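Local coordinates for isomerase prhC (Penicillium brasilianum, PDB 5X9J), which acts as an isomerase in the biosynthesis of paraherquonin, a fungal meroterpenoid with a highly congested hexacyclic skeleton, at residues W93-G98 and R112-A117; Y124-L129 and E146-V151; E28-L33 and D136-V141; S67-N72 and D170-N175; G44-V49 and Y79-K84. All blocks are in the same frame, centred on the assembly; numbering follows the deposited sequence.

Interaction 1 (W93-G98 and R112-A117); sequences WIIDEG and RAACSA
With chi1 at 65°, CG of Trp93 stands between its own backbone N and carbonyl carbon, which lays the indole across the adjacent strand onto Ala114; a bend at chi3 (74°) likewise turns the guanidinium of Arg112 toward Asp96. Beneath the indole, Ala114 CB lies 4.0 Å from the centroid of the six-membered ring of Trp93, a CH-pi contact over the face. Ser116 OG meets the same ring at its edge, 3.6 Å from Trp93 CZ3. The backbones of Trp93 and Ala114 form an antiparallel hydrogen-bonded pair, with Trp93 N giving to Ala114 O (2.9 Å) and Ala114 N to Trp93 O (2.8 Å), both bonds close to straight. Ile94 and Ala113 follow as a non-hydrogen-bonded pair. At the next residue Ile95 N reaches Arg112 O at 3.0 Å from above the carbonyl plane, and a water bridges Ile95 O and Arg112 N. A salt bridge closes this end, Arg112 NH1 meeting Asp96 OD2 at 2.6 Å on its anti side, with the two planes 79° apart. Ile95 CD1 lies over one guanidinium face. Trp145 of the second subunit packs on Asp96, and helix 26-43 packs on Ile94. The whole is an antiparallel strand pair in a curved sheet beside a helix, consistent with an NTF2-like alpha+beta fold.

Interaction 2 (Y124-L129 and E146-V151); sequences YENENL and EFFDAV
Backbone bonds join Leu129 and Phe147 as an antiparallel hydrogen-bonded pair: Leu129 N gives to Phe147 O, and Phe147 N gives to Leu129 O, the second bond almost straight at 2.8 Å. A weak bond also runs from Asp149 N to Glu127 O. Carbon donors contribute too, Asn128 CA lying 3.0 Å from Phe147 O and Phe148 CA 3.4 Å from Glu127 O. The side-chain bonds centre on the Asn126 amide, which four hydrogen bonds hold. Its OD1 accepts from Asp149 N at 3.0 Å and, on a lone pair in the carbonyl plane, from Glu127 N at 2.8 Å. Its ND2 gives to Asp149 O at 3.1 Å and to Tyr124 OH at 2.8 Å, the latter in the amide plane and nearly linear. Without this amide, as with an alanine here, Asp149 N would probably lose an acceptor, Asp149 O and the Tyr124 hydroxyl a donor, and the turn into the next helix would be freer to shift. Apolar contact is slighter: Leu129 CB lies 4.1 Å from Phe147 CB. Asp149 is the N-cap of helix 150-162; its CG, anti to the backbone N (chi1 -173°), carries OD2 to a weak bond from Val151 N, and OD2 also bonds Ser65 OG of the second subunit. This is the open end of the hairpin of strands 124-134 and 141-148, with strand 108-119 alongside the first, Gln61 holding Glu146 of the second, and Leu129 of the second subunit packed on Leu129 and Phe147.

Interaction 3 (E28-L33 and D136-V141); sequences EKLIAL and DDCALV
The Asx turn in the connection between strands 124-134 and 141-148 presents Cys138 to Lys29 and Leu30 of helix 26-43. In that turn Asp137 OD1, which is also bonded to Thr135 OG1, accepts from Ala139 N at 3.2 Å, and Cys138 takes a positive phi of 65°. Cys138 CB lies 3.7 Å from Lys29 CB, at the root of the lysine, whose aliphatic chain then runs on past Asp137 O. Its SG touches the helix one residue further along, 3.8 Å from Leu30 CD2. The helix thus meets the turn end of a beta hairpin, lying against the reversal of the chain as well as the strand that follows it. Leu33, one turn on from Lys29, makes the broadest contact from the helix side. With its CG anti to the backbone N (chi1 -177°), its methyl groups fork over the loop: CD1 lies 4.0 Å from Ala139 O, and CD2 lies 3.9 Å from Val141 CG2. Leu52 and Ala134 also pack on Leu33, while Ala134 and Val102 touch Leu30. The polar link between the two segments is a water that donates to Lys29 O (2.7 Å) and to Cys138 O (2.9 Å); Lys29 O also accepts from Leu33 N within the helix.

Interaction 4 (S67-N72 and D170-N175); sequences STRPLN and DSWCAN
Ser67 and Asn175 bring the two backbones closest, their CA atoms 4.7 Å apart, where an irregular loop passes the C-terminal end of helix 167-173. The segments are joined there by one direct hydrogen bond, from Ser67 N to Cys173 O at 2.7 Å, nearly straight at the hydrogen (165°). Cys173 is the last helical residue, and Ala174 leaves helical geometry directly after it, so the loop supplies this terminal carbonyl with a donor. Ser67 CB packs against carbonyls of the same chain end, 3.4 Å from Ala174 O and 3.5 Å from Trp172 O. Its OG turns back along its own loop and accepts a weak bond from Arg69 N. Further on, Arg69 and Leu71 meet the benzo part of Trp172. A bend at chi3 (72°) curls Arg69 so that an edge of its guanidinium comes to the indole, NH2 lying 3.8 Å from Trp172 CZ3; the two planes are 35° apart. The charge of this arginine is answered elsewhere, by a salt bridge from NH1 to Glu75. Both methyls of Leu71 touch the same part of the indole, CD2 being 3.9 Å from Trp172 CZ3 and CD1 4.1 Å from Trp172 CE3. Helix 73-86 flanks the indole through Glu75 and Glu78 and meets Cys173 through Tyr79, helix 150-162 reaches Cys173 through Lys153, and Leu71 pairs by its backbone with Thr59 of strand 57-61.

Interaction 5 (G44-V49 and Y79-K84); sequences GDMEAV and YFEEWK
The Phe80 ring is met at its edge by the end of Met46, whose SD lies 4.9 Å from the ring centroid and 76° off the normal, a Met-aromatic contact made beside the ring. The nearest ring atom is Phe80 CD1, 3.6 Å from SD, and the terminal CE lies in the plane at the same border. Val49 CG1 touches the ring further round, 4.0 Å from Phe80 CE1. Bends at chi2 (48°) and chi3 (51°) hook the methionine along the partner helix, so that its CE meets the end of another long chain tip to tip, 3.6 Å from Lys84 CE. Were Met46 cut back to an alanine, the Phe80 edge would probably lose its sulfur neighbour and Lys84 CE its methyl partner. Lys84 carries the polar link: its NZ gives to Gly44 O at 2.6 Å, in the carbonyl plane and on a lone pair. Gly44, just past helix 26-43, has positive phi, and a CB there would come close to the ammonium. The next residue, Asp45, is the N-cap of helix 46-51, its OD1 accepting from Ala48 N at 3.1 Å. Helix 73-86 thus faces the junction of two helices. Because the lysine nitrogen binds a backbone carbonyl and not an acidic side chain, the polar link probably depends on the path of the chain at Gly44, while the sulfur and methyl contacts supply the apolar half of the contact.

Interactions 1 and 2 lie in one sheet, their centres 10 Å apart, and join directly where strand 108-119 pairs with strand 124-134; both also touch the second subunit, so this part of the sheet contributes to the homodimer. Interactions 4 and 5, with centres 16 Å apart, meet through helix 73-86, where Tyr79 packs on Trp172 and Cys173. Trp83 of that helix reaches the sheet, touching Ala117 and Tyr124. Interaction 3 stands apart, about 27 Å from interaction 4 between centres. Along the chain, interactions 5 and 1 are nested within the loop closed by interaction 3, while interactions 3 and 4 cross, their segments alternating, so that contacts far apart in sequence tie both ends of the chain to its middle.

Interaction 1 (W93-G98 and R112-A117)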
# COMPACT_ATOMS: atom_id res chain seq x y z
N TRP B 93 6.68 11.71 6.38
CA TRP B 93 8.09 11.52 6.06
C TRP B 93 8.32 10.12 5.50
O TRP B 93 7.61 9.17 5.84
CB TRP B 93 8.98 11.74 7.30
CG TRP B 93 8.78 10.72 8.41
CD1 TRP B 93 9.55 9.62 8.67
CD2 TRP B 93 7.74 10.73 9.42
NE1 TRP B 93 9.06 8.94 9.76
CE2 TRP B 93 7.95 9.60 10.24
CE3 TRP B 93 6.67 11.57 9.70
CZ2 TRP B 93 7.12 9.30 11.33
CZ3 TRP B 93 5.84 11.27 10.78
CH2 TRP B 93 6.08 10.14 11.58
N ILE B 94 9.35 10.01 4.65
CA ILE B 94 9.71 8.73 4.06
C ILE B 94 10.40 7.86 5.10
O ILE B 94 11.25 8.32 5.87
CB ILE B 94 10.61 8.94 2.83
CG1 ILE B 94 9.88 9.78 1.79
CG2 ILE B 94 11.02 7.61 2.22
CD1 ILE B 94 10.68 9.96 0.51
N ILE B 95 10.01 6.58 5.14
CA ILE B 95 10.62 5.58 6.00
C ILE B 95 11.18 4.47 5.13
O ILE B 95 10.80 4.31 3.96
CB ILE B 95 9.62 4.98 7.02
CG1 ILE B 95 8.46 4.29 6.28
CG2 ILE B 95 9.11 6.06 7.98
CD1 ILE B 95 7.49 3.49 7.18
N ASP B 96 12.09 3.69 5.71
CA ASP B 96 12.56 2.43 5.13
C ASP B 96 13.01 2.64 3.69
O ASP B 96 12.52 2.01 2.75
CB ASP B 96 11.45 1.36 5.23
CG ASP B 96 11.94 -0.04 4.86
OD1 ASP B 96 13.16 -0.29 4.94
OD2 ASP B 96 11.09 -0.90 4.50
N GLU B 97 13.94 3.58 3.53
CA GLU B 97 14.28 4.11 2.22
C GLU B 97 14.88 3.07 1.30
O GLU B 97 14.80 3.23 0.07
CB GLU B 97 15.26 5.28 2.35
CG GLU B 97 14.59 6.59 2.65
CD GLU B 97 15.58 7.72 2.88
OE1 GLU B 97 16.47 7.93 2.01
OE2 GLU B 97 15.47 8.38 3.93
N GLY B 98 15.49 2.02 1.85
CA GLY B 98 16.03 0.96 1.02
C GLY B 98 14.98 0.18 0.23
O GLY B 98 15.33 -0.54 -0.71
N ARG B 112 7.75 4.05 0.79
CA ARG B 112 7.03 3.92 2.05
C ARG B 112 7.15 5.21 2.84
O ARG B 112 8.19 5.87 2.84
CB ARG B 112 7.60 2.76 2.87
CG ARG B 112 7.41 1.39 2.24
CD ARG B 112 8.01 0.33 3.15
NE ARG B 112 7.18 0.11 4.34
CZ ARG B 112 7.50 -0.71 5.33
NH1 ARG B 112 8.65 -1.38 5.30
NH2 ARG B 112 6.66 -0.86 6.35
N ALA B 113 6.05 5.59 3.50
CA ALA B 113 6.02 6.82 4.27
C ALA B 113 5.25 6.57 5.56
O ALA B 113 4.48 5.61 5.67
CB ALA B 113 5.40 7.97 3.48
N ALA B 114 5.49 7.43 6.54
CA ALA B 114 4.72 7.44 7.77
C ALA B 114 4.20 8.84 7.99
O ALA B 114 4.73 9.82 7.47
CB ALA B 114 5.57 6.98 8.97
N CYS B 115 3.12 8.94 8.76
CA CYS B 115 2.55 10.23 9.10
C CYS B 115 2.04 10.18 10.53
O CYS B 115 1.80 9.11 11.09
CB CYS B 115 1.43 10.65 8.15
SG CYS B 115 0.03 9.53 8.18
N SER B 116 1.90 11.37 11.11
CA SER B 116 1.40 11.51 12.47
C SER B 116 0.78 12.89 12.62
O SER B 116 1.09 13.82 11.86
CB SER B 116 2.51 11.32 13.51
OG SER B 116 3.54 12.27 13.32
N ALA B 117 -0.11 13.00 13.60
CA ALA B 117 -0.76 14.26 13.91
C ALA B 117 -1.44 14.13 15.26
O ALA B 117 -1.82 13.04 15.69
CB ALA B 117 -1.80 14.64 12.85
O HOH W 1 10.63 3.87 1.12

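Interaction 2 (Y124-L129 and E146-V151)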
# COMPACT_ATOMS: atom_id res chain seq x y z
N TYR B 124 -2.71 10.47 16.22
CA TYR B 124 -2.94 9.71 15.00
C TYR B 124 -1.60 9.31 14.43
O TYR B 124 -0.69 10.15 14.33
CB TYR B 124 -3.74 10.52 13.98
CG TYR B 124 -3.99 9.84 12.66
CD1 TYR B 124 -4.66 8.62 12.59
CD2 TYR B 124 -3.59 10.43 11.46
CE1 TYR B 124 -4.93 8.01 11.38
CE2 TYR B 124 -3.84 9.81 10.23
CZ TYR B 124 -4.51 8.60 10.20
OH TYR B 124 -4.78 8.00 9.00
N GLU B 125 -1.46 8.04 14.06
CA GLU B 125 -0.27 7.58 13.37
C GLU B 125 -0.70 6.62 12.27
O GLU B 125 -1.57 5.77 12.49
CB GLU B 125 0.70 6.89 14.34
CG GLU B 125 1.22 7.86 15.41
CD GLU B 125 2.03 7.18 16.50
OE1 GLU B 125 1.90 5.95 16.67
OE2 GLU B 125 2.79 7.89 17.19
N ASN B 126 -0.12 6.79 11.09
CA ASN B 126 -0.41 5.88 10.00
C ASN B 126 0.88 5.64 9.22
O ASN B 126 1.88 6.34 9.41
CB ASN B 126 -1.54 6.41 9.10
CG ASN B 126 -2.39 5.27 8.52
OD1 ASN B 126 -1.88 4.20 8.27
ND2 ASN B 126 -3.69 5.52 8.32
N GLU B 127 0.85 4.61 8.38
CA GLU B 127 1.96 4.25 7.51
C GLU B 127 1.39 4.01 6.12
O GLU B 127 0.26 3.55 5.96
CB GLU B 127 2.70 3.02 8.03
CG GLU B 127 3.45 3.31 9.35
CD GLU B 127 3.98 2.06 10.03
OE1 GLU B 127 4.27 1.06 9.33
OE2 GLU B 127 4.10 2.07 11.28
N ASN B 128 2.18 4.36 5.11
CA ASN B 128 1.65 4.57 3.78
C ASN B 128 2.59 3.97 2.75
O ASN B 128 3.78 3.75 3.00
CB ASN B 128 1.47 6.08 3.48
CG ASN B 128 0.64 6.80 4.56
OD1 ASN B 128 -0.53 7.13 4.36
ND2 ASN B 128 1.26 7.05 5.72
N LEU B 129 2.05 3.72 1.56
CA LEU B 129 2.84 3.49 0.36
C LEU B 129 2.37 4.52 -0.66
O LEU B 129 1.17 4.61 -0.93
CB LEU B 129 2.69 2.06 -0.15
CG LEU B 129 3.67 1.54 -1.23
CD1 LEU B 129 3.40 2.16 -2.61
CD2 LEU B 129 5.10 1.75 -0.85
N GLU B 146 -2.02 6.48 -3.25
CA GLU B 146 -1.69 6.32 -1.84
C GLU B 146 -2.37 5.09 -1.27
O GLU B 146 -3.58 4.91 -1.44
CB GLU B 146 -2.07 7.55 -1.01
CG GLU B 146 -1.81 7.31 0.48
CD GLU B 146 -2.09 8.51 1.38
OE1 GLU B 146 -1.12 8.99 2.02
OE2 GLU B 146 -3.27 8.96 1.47
N PHE B 147 -1.60 4.27 -0.57
CA PHE B 147 -2.09 3.21 0.29
C PHE B 147 -1.81 3.58 1.73
O PHE B 147 -0.73 4.09 2.04
CB PHE B 147 -1.40 1.88 0.00
CG PHE B 147 -1.74 1.31 -1.31
CD1 PHE B 147 -1.17 1.81 -2.47
CD2 PHE B 147 -2.64 0.25 -1.40
CE1 PHE B 147 -1.49 1.27 -3.71
CE2 PHE B 147 -2.96 -0.29 -2.61
CZ PHE B 147 -2.39 0.22 -3.78
N PHE B 148 -2.76 3.32 2.61
CA PHE B 148 -2.56 3.63 4.02
C PHE B 148 -3.17 2.49 4.80
O PHE B 148 -3.83 1.62 4.23
CB PHE B 148 -3.21 4.97 4.40
CG PHE B 148 -4.64 5.08 3.95
CD1 PHE B 148 -4.95 5.53 2.68
CD2 PHE B 148 -5.66 4.64 4.78
CE1 PHE B 148 -6.26 5.59 2.26
CE2 PHE B 148 -6.97 4.69 4.36
CZ PHE B 148 -7.28 5.17 3.10
N ASP B 149 -2.95 2.48 6.10
CA ASP B 149 -3.60 1.48 6.95
C ASP B 149 -5.02 1.93 7.19
O ASP B 149 -5.27 2.94 7.86
CB ASP B 149 -2.84 1.29 8.26
CG ASP B 149 -3.40 0.13 9.09
OD1 ASP B 149 -2.62 -0.78 9.42
OD2 ASP B 149 -4.61 0.14 9.41
N ALA B 150 -5.97 1.18 6.62
CA ALA B 150 -7.36 1.60 6.67
C ALA B 150 -7.94 1.47 8.07
O ALA B 150 -8.90 2.17 8.41
CB ALA B 150 -8.19 0.80 5.66
N VAL B 151 -7.39 0.58 8.89
CA VAL B 151 -7.91 0.43 10.24
C VAL B 151 -7.47 1.61 11.12
O VAL B 151 -8.26 2.12 11.92
CB VAL B 151 -7.48 -0.93 10.84
CG1 VAL B 151 -7.67 -0.94 12.36
CG2 VAL B 151 -8.28 -2.08 10.19

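Interaction 3 (E28-L33 and D136-V141)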
# COMPACT_ATOMS: atom_id res chain seq x y z
N GLU B 28 18.16 10.23 -9.11
CA GLU B 28 18.31 11.18 -8.02
C GLU B 28 17.20 12.22 -8.03
O GLU B 28 16.68 12.59 -6.97
CB GLU B 28 19.68 11.86 -8.08
CG GLU B 28 20.84 10.89 -7.92
CD GLU B 28 22.19 11.53 -8.20
OE1 GLU B 28 22.86 11.96 -7.24
OE2 GLU B 28 22.58 11.61 -9.38
N LYS B 29 16.83 12.72 -9.22
CA LYS B 29 15.73 13.67 -9.31
C LYS B 29 14.43 13.07 -8.79
O LYS B 29 13.63 13.75 -8.14
CB LYS B 29 15.54 14.14 -10.75
CG LYS B 29 16.71 14.93 -11.35
CD LYS B 29 16.33 15.43 -12.73
CE LYS B 29 17.54 15.54 -13.64
NZ LYS B 29 17.14 15.81 -15.06
N LEU B 30 14.18 11.80 -9.09
CA LEU B 30 12.94 11.18 -8.63
C LEU B 30 12.96 11.02 -7.11
O LEU B 30 11.95 11.27 -6.45
CB LEU B 30 12.74 9.83 -9.32
CG LEU B 30 12.32 9.91 -10.80
CD1 LEU B 30 12.40 8.56 -11.47
CD2 LEU B 30 10.90 10.47 -10.93
N ILE B 31 14.10 10.60 -6.55
CA ILE B 31 14.21 10.49 -5.10
C ILE B 31 14.04 11.85 -4.46
O ILE B 31 13.31 12.00 -3.47
CB ILE B 31 15.56 9.83 -4.73
CG1 ILE B 31 15.57 8.37 -5.18
CG2 ILE B 31 15.82 9.91 -3.20
CD1 ILE B 31 16.96 7.75 -5.17
N ALA B 32 14.67 12.89 -5.02
CA ALA B 32 14.52 14.24 -4.49
C ALA B 32 13.07 14.69 -4.56
O ALA B 32 12.57 15.37 -3.65
CB ALA B 32 15.42 15.22 -5.25
N LEU B 33 12.38 14.35 -5.65
CA LEU B 33 10.97 14.73 -5.77
C LEU B 33 10.13 14.09 -4.68
O LEU B 33 9.25 14.73 -4.10
CB LEU B 33 10.45 14.35 -7.16
CG LEU B 33 9.00 14.76 -7.43
CD1 LEU B 33 8.88 16.27 -7.44
CD2 LEU B 33 8.50 14.17 -8.75
N ASP B 136 8.17 14.75 -17.13
CA ASP B 136 9.34 14.21 -17.81
C ASP B 136 10.64 14.81 -17.27
O ASP B 136 11.66 14.11 -17.20
CB ASP B 136 9.24 14.44 -19.31
CG ASP B 136 9.74 13.26 -20.09
OD1 ASP B 136 8.90 12.56 -20.70
OD2 ASP B 136 10.97 13.02 -20.07
N ASP B 137 10.63 16.08 -16.90
CA ASP B 137 11.81 16.67 -16.28
C ASP B 137 11.91 16.38 -14.79
O ASP B 137 12.84 16.87 -14.14
CB ASP B 137 11.85 18.18 -16.52
CG ASP B 137 10.58 18.88 -16.08
OD1 ASP B 137 9.74 18.23 -15.42
OD2 ASP B 137 10.42 20.08 -16.38
N CYS B 138 10.96 15.62 -14.23
CA CYS B 138 10.94 15.24 -12.81
C CYS B 138 10.75 16.42 -11.89
O CYS B 138 11.09 16.34 -10.71
CB CYS B 138 12.20 14.48 -12.40
SG CYS B 138 12.45 12.97 -13.31
N ALA B 139 10.21 17.53 -12.38
CA ALA B 139 10.04 18.70 -11.53
C ALA B 139 8.66 18.77 -10.90
O ALA B 139 8.50 19.41 -9.86
CB ALA B 139 10.30 19.99 -12.31
N LEU B 140 7.66 18.12 -11.48
CA LEU B 140 6.30 18.20 -10.98
C LEU B 140 5.71 16.80 -10.81
O LEU B 140 6.16 15.83 -11.41
CB LEU B 140 5.41 19.03 -11.91
CG LEU B 140 5.79 20.51 -12.06
CD1 LEU B 140 5.09 21.10 -13.27
CD2 LEU B 140 5.39 21.27 -10.81
N VAL B 141 4.66 16.73 -10.01
CA VAL B 141 3.93 15.49 -9.79
C VAL B 141 2.66 15.53 -10.63
O VAL B 141 1.89 16.49 -10.54
CB VAL B 141 3.61 15.29 -8.30
CG1 VAL B 141 2.72 14.08 -8.11
CG2 VAL B 141 4.92 15.13 -7.48
O HOH W 2 13.25 16.40 -8.73

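Interaction 4 (S67-N72 and D170-N175)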
# COMPACT_ATOMS: atom_id res chain seq x y z
N SER B 67 -13.32 5.85 -0.04
CA SER B 67 -13.55 6.33 -1.39
C SER B 67 -12.28 6.17 -2.22
O SER B 67 -11.17 6.49 -1.77
CB SER B 67 -13.98 7.79 -1.38
OG SER B 67 -14.14 8.24 -2.71
N THR B 68 -12.44 5.66 -3.43
CA THR B 68 -11.35 5.50 -4.38
C THR B 68 -11.53 6.41 -5.58
O THR B 68 -10.78 6.30 -6.55
CB THR B 68 -11.22 4.04 -4.81
OG1 THR B 68 -12.46 3.60 -5.37
CG2 THR B 68 -10.87 3.15 -3.61
N ARG B 69 -12.50 7.31 -5.54
CA ARG B 69 -12.66 8.28 -6.62
C ARG B 69 -11.46 9.23 -6.63
O ARG B 69 -11.12 9.79 -5.58
CB ARG B 69 -13.95 9.08 -6.45
CG ARG B 69 -14.17 10.12 -7.55
CD ARG B 69 -15.49 10.88 -7.39
NE ARG B 69 -15.46 11.81 -6.27
CZ ARG B 69 -14.96 13.05 -6.33
NH1 ARG B 69 -14.45 13.51 -7.46
NH2 ARG B 69 -14.98 13.82 -5.25
N PRO B 70 -10.81 9.43 -7.77
CA PRO B 70 -9.66 10.33 -7.81
C PRO B 70 -10.06 11.77 -7.52
O PRO B 70 -11.14 12.22 -7.91
CB PRO B 70 -9.14 10.18 -9.25
CG PRO B 70 -10.35 9.73 -10.03
CD PRO B 70 -11.12 8.86 -9.09
N LEU B 71 -9.18 12.49 -6.84
CA LEU B 71 -9.41 13.89 -6.50
C LEU B 71 -8.49 14.78 -7.33
O LEU B 71 -7.31 14.49 -7.48
CB LEU B 71 -9.17 14.15 -5.02
CG LEU B 71 -10.02 13.40 -3.99
CD1 LEU B 71 -9.76 13.99 -2.61
CD2 LEU B 71 -11.49 13.48 -4.34
N ASN B 72 -9.05 15.87 -7.85
CA ASN B 72 -8.23 16.84 -8.57
C ASN B 72 -7.62 17.83 -7.59
O ASN B 72 -7.80 17.73 -6.37
CB ASN B 72 -9.06 17.53 -9.67
CG ASN B 72 -10.25 18.31 -9.13
OD1 ASN B 72 -10.20 18.87 -8.05
ND2 ASN B 72 -11.34 18.32 -9.90
N ASP B 170 -15.54 12.74 6.48
CA ASP B 170 -16.41 11.68 5.97
C ASP B 170 -16.95 12.00 4.59
O ASP B 170 -17.08 11.11 3.75
CB ASP B 170 -17.56 11.44 6.94
CG ASP B 170 -17.79 9.97 7.21
OD1 ASP B 170 -16.78 9.26 7.42
OD2 ASP B 170 -18.96 9.53 7.19
N SER B 171 -17.27 13.27 4.33
CA SER B 171 -17.80 13.64 3.03
C SER B 171 -16.80 13.40 1.91
O SER B 171 -17.20 13.25 0.75
CB SER B 171 -18.27 15.10 3.04
OG SER B 171 -17.17 15.99 3.16
N TRP B 172 -15.50 13.33 2.23
CA TRP B 172 -14.47 12.95 1.26
C TRP B 172 -14.10 11.48 1.34
O TRP B 172 -13.83 10.86 0.30
CB TRP B 172 -13.22 13.81 1.46
CG TRP B 172 -13.45 15.25 1.13
CD1 TRP B 172 -13.63 16.28 2.02
CD2 TRP B 172 -13.56 15.82 -0.17
NE1 TRP B 172 -13.84 17.46 1.33
CE2 TRP B 172 -13.80 17.20 -0.01
CE3 TRP B 172 -13.48 15.29 -1.47
CZ2 TRP B 172 -13.96 18.06 -1.10
CZ3 TRP B 172 -13.63 16.15 -2.55
CH2 TRP B 172 -13.87 17.52 -2.35
N CYS B 173 -14.10 10.89 2.53
CA CYS B 173 -13.53 9.56 2.77
C CYS B 173 -14.51 8.42 2.51
O CYS B 173 -14.09 7.35 2.06
CB CYS B 173 -13.03 9.44 4.22
SG CYS B 173 -11.64 10.47 4.56
N ALA B 174 -15.79 8.61 2.83
CA ALA B 174 -16.73 7.51 2.85
C ALA B 174 -17.01 6.99 1.44
O ALA B 174 -16.84 7.69 0.43
CB ALA B 174 -18.05 7.93 3.51
N ASN B 175 -17.45 5.73 1.37
CA ASN B 175 -17.84 5.10 0.11
C ASN B 175 -19.09 5.74 -0.49
O ASN B 175 -20.19 5.58 0.03
CB ASN B 175 -18.08 3.61 0.33
CG ASN B 175 -16.79 2.84 0.41
OD1 ASN B 175 -15.86 3.12 -0.35
ND2 ASN B 175 -16.71 1.88 1.32

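Interaction 5 (G44-V49 and Y79-K84)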
# COMPACT_ATOMS: atom_id res chain seq x y z
N GLY B 44 2.80 21.88 5.79
CA GLY B 44 1.45 22.40 5.83
C GLY B 44 1.15 23.53 4.86
O GLY B 44 0.07 24.12 4.96
N ASP B 45 2.05 23.83 3.93
CA ASP B 45 1.89 24.97 3.03
C ASP B 45 1.06 24.55 1.82
O ASP B 45 1.57 23.87 0.92
CB ASP B 45 3.25 25.51 2.60
CG ASP B 45 3.16 26.80 1.78
OD1 ASP B 45 2.13 27.03 1.10
OD2 ASP B 45 4.13 27.58 1.80
N MET B 46 -0.19 24.99 1.78
CA MET B 46 -1.12 24.56 0.73
C MET B 46 -0.67 25.06 -0.64
O MET B 46 -0.83 24.36 -1.64
CB MET B 46 -2.52 25.07 1.06
CG MET B 46 -3.64 24.19 0.54
SD MET B 46 -3.39 22.44 0.93
CE MET B 46 -3.05 22.47 2.70
N GLU B 47 -0.12 26.27 -0.70
CA GLU B 47 0.29 26.80 -2.00
C GLU B 47 1.47 26.02 -2.55
O GLU B 47 1.53 25.75 -3.75
CB GLU B 47 0.62 28.29 -1.88
CG GLU B 47 -0.39 29.11 -1.06
CD GLU B 47 -1.80 29.07 -1.62
OE1 GLU B 47 -1.97 28.86 -2.84
OE2 GLU B 47 -2.76 29.26 -0.83
N ALA B 48 2.41 25.63 -1.69
CA ALA B 48 3.51 24.80 -2.14
C ALA B 48 3.02 23.41 -2.58
O ALA B 48 3.56 22.84 -3.53
CB ALA B 48 4.56 24.67 -1.03
N VAL B 49 2.02 22.86 -1.89
CA VAL B 49 1.43 21.58 -2.31
C VAL B 49 0.98 21.67 -3.76
O VAL B 49 1.41 20.88 -4.61
CB VAL B 49 0.26 21.19 -1.39
CG1 VAL B 49 -0.54 20.05 -2.01
CG2 VAL B 49 0.76 20.78 -0.02
N TYR B 79 -9.98 18.87 0.74
CA TYR B 79 -9.76 17.76 1.66
C TYR B 79 -8.72 18.12 2.72
O TYR B 79 -8.90 17.82 3.90
CB TYR B 79 -9.35 16.50 0.91
CG TYR B 79 -8.98 15.36 1.84
CD1 TYR B 79 -9.96 14.63 2.49
CD2 TYR B 79 -7.65 15.05 2.09
CE1 TYR B 79 -9.63 13.60 3.35
CE2 TYR B 79 -7.31 14.02 2.95
CZ TYR B 79 -8.30 13.29 3.58
OH TYR B 79 -7.97 12.27 4.44
N PHE B 80 -7.63 18.76 2.30
CA PHE B 80 -6.60 19.14 3.27
C PHE B 80 -7.12 20.16 4.28
O PHE B 80 -6.71 20.14 5.44
CB PHE B 80 -5.36 19.67 2.54
CG PHE B 80 -4.51 18.60 1.91
CD1 PHE B 80 -3.25 18.89 1.41
CD2 PHE B 80 -4.96 17.29 1.82
CE1 PHE B 80 -2.46 17.90 0.82
CE2 PHE B 80 -4.18 16.29 1.24
CZ PHE B 80 -2.93 16.60 0.74
N GLU B 81 -8.01 21.05 3.86
CA GLU B 81 -8.61 21.99 4.80
C GLU B 81 -9.40 21.25 5.88
O GLU B 81 -9.30 21.58 7.07
CB GLU B 81 -9.51 22.98 4.07
CG GLU B 81 -8.74 23.98 3.20
CD GLU B 81 -7.67 24.74 3.98
OE1 GLU B 81 -6.47 24.58 3.66
OE2 GLU B 81 -8.04 25.48 4.93
N GLU B 82 -10.18 20.23 5.49
CA GLU B 82 -10.91 19.45 6.48
C GLU B 82 -9.95 18.78 7.46
O GLU B 82 -10.21 18.74 8.67
CB GLU B 82 -11.78 18.39 5.80
CG GLU B 82 -12.86 18.97 4.91
CD GLU B 82 -13.94 19.73 5.69
OE1 GLU B 82 -14.01 19.59 6.94
OE2 GLU B 82 -14.72 20.46 5.04
N TRP B 83 -8.83 18.27 6.95
CA TRP B 83 -7.81 17.72 7.83
C TRP B 83 -7.31 18.77 8.82
O TRP B 83 -7.15 18.47 10.01
CB TRP B 83 -6.63 17.18 7.03
CG TRP B 83 -5.68 16.56 7.95
CD1 TRP B 83 -4.55 17.12 8.49
CD2 TRP B 83 -5.79 15.25 8.52
NE1 TRP B 83 -3.94 16.23 9.34
CE2 TRP B 83 -4.68 15.07 9.38
CE3 TRP B 83 -6.71 14.20 8.37
CZ2 TRP B 83 -4.47 13.89 10.09
CZ3 TRP B 83 -6.51 13.03 9.08
CH2 TRP B 83 -5.40 12.88 9.93
N LYS B 84 -7.05 19.99 8.35
CA LYS B 84 -6.50 21.02 9.23
C LYS B 84 -7.50 21.44 10.31
O LYS B 84 -7.08 21.85 11.40
CB LYS B 84 -6.04 22.23 8.42
CG LYS B 84 -4.83 21.97 7.52
CD LYS B 84 -4.26 23.27 7.00
CE LYS B 84 -2.93 23.04 6.27
NZ LYS B 84 -1.88 24.02 6.69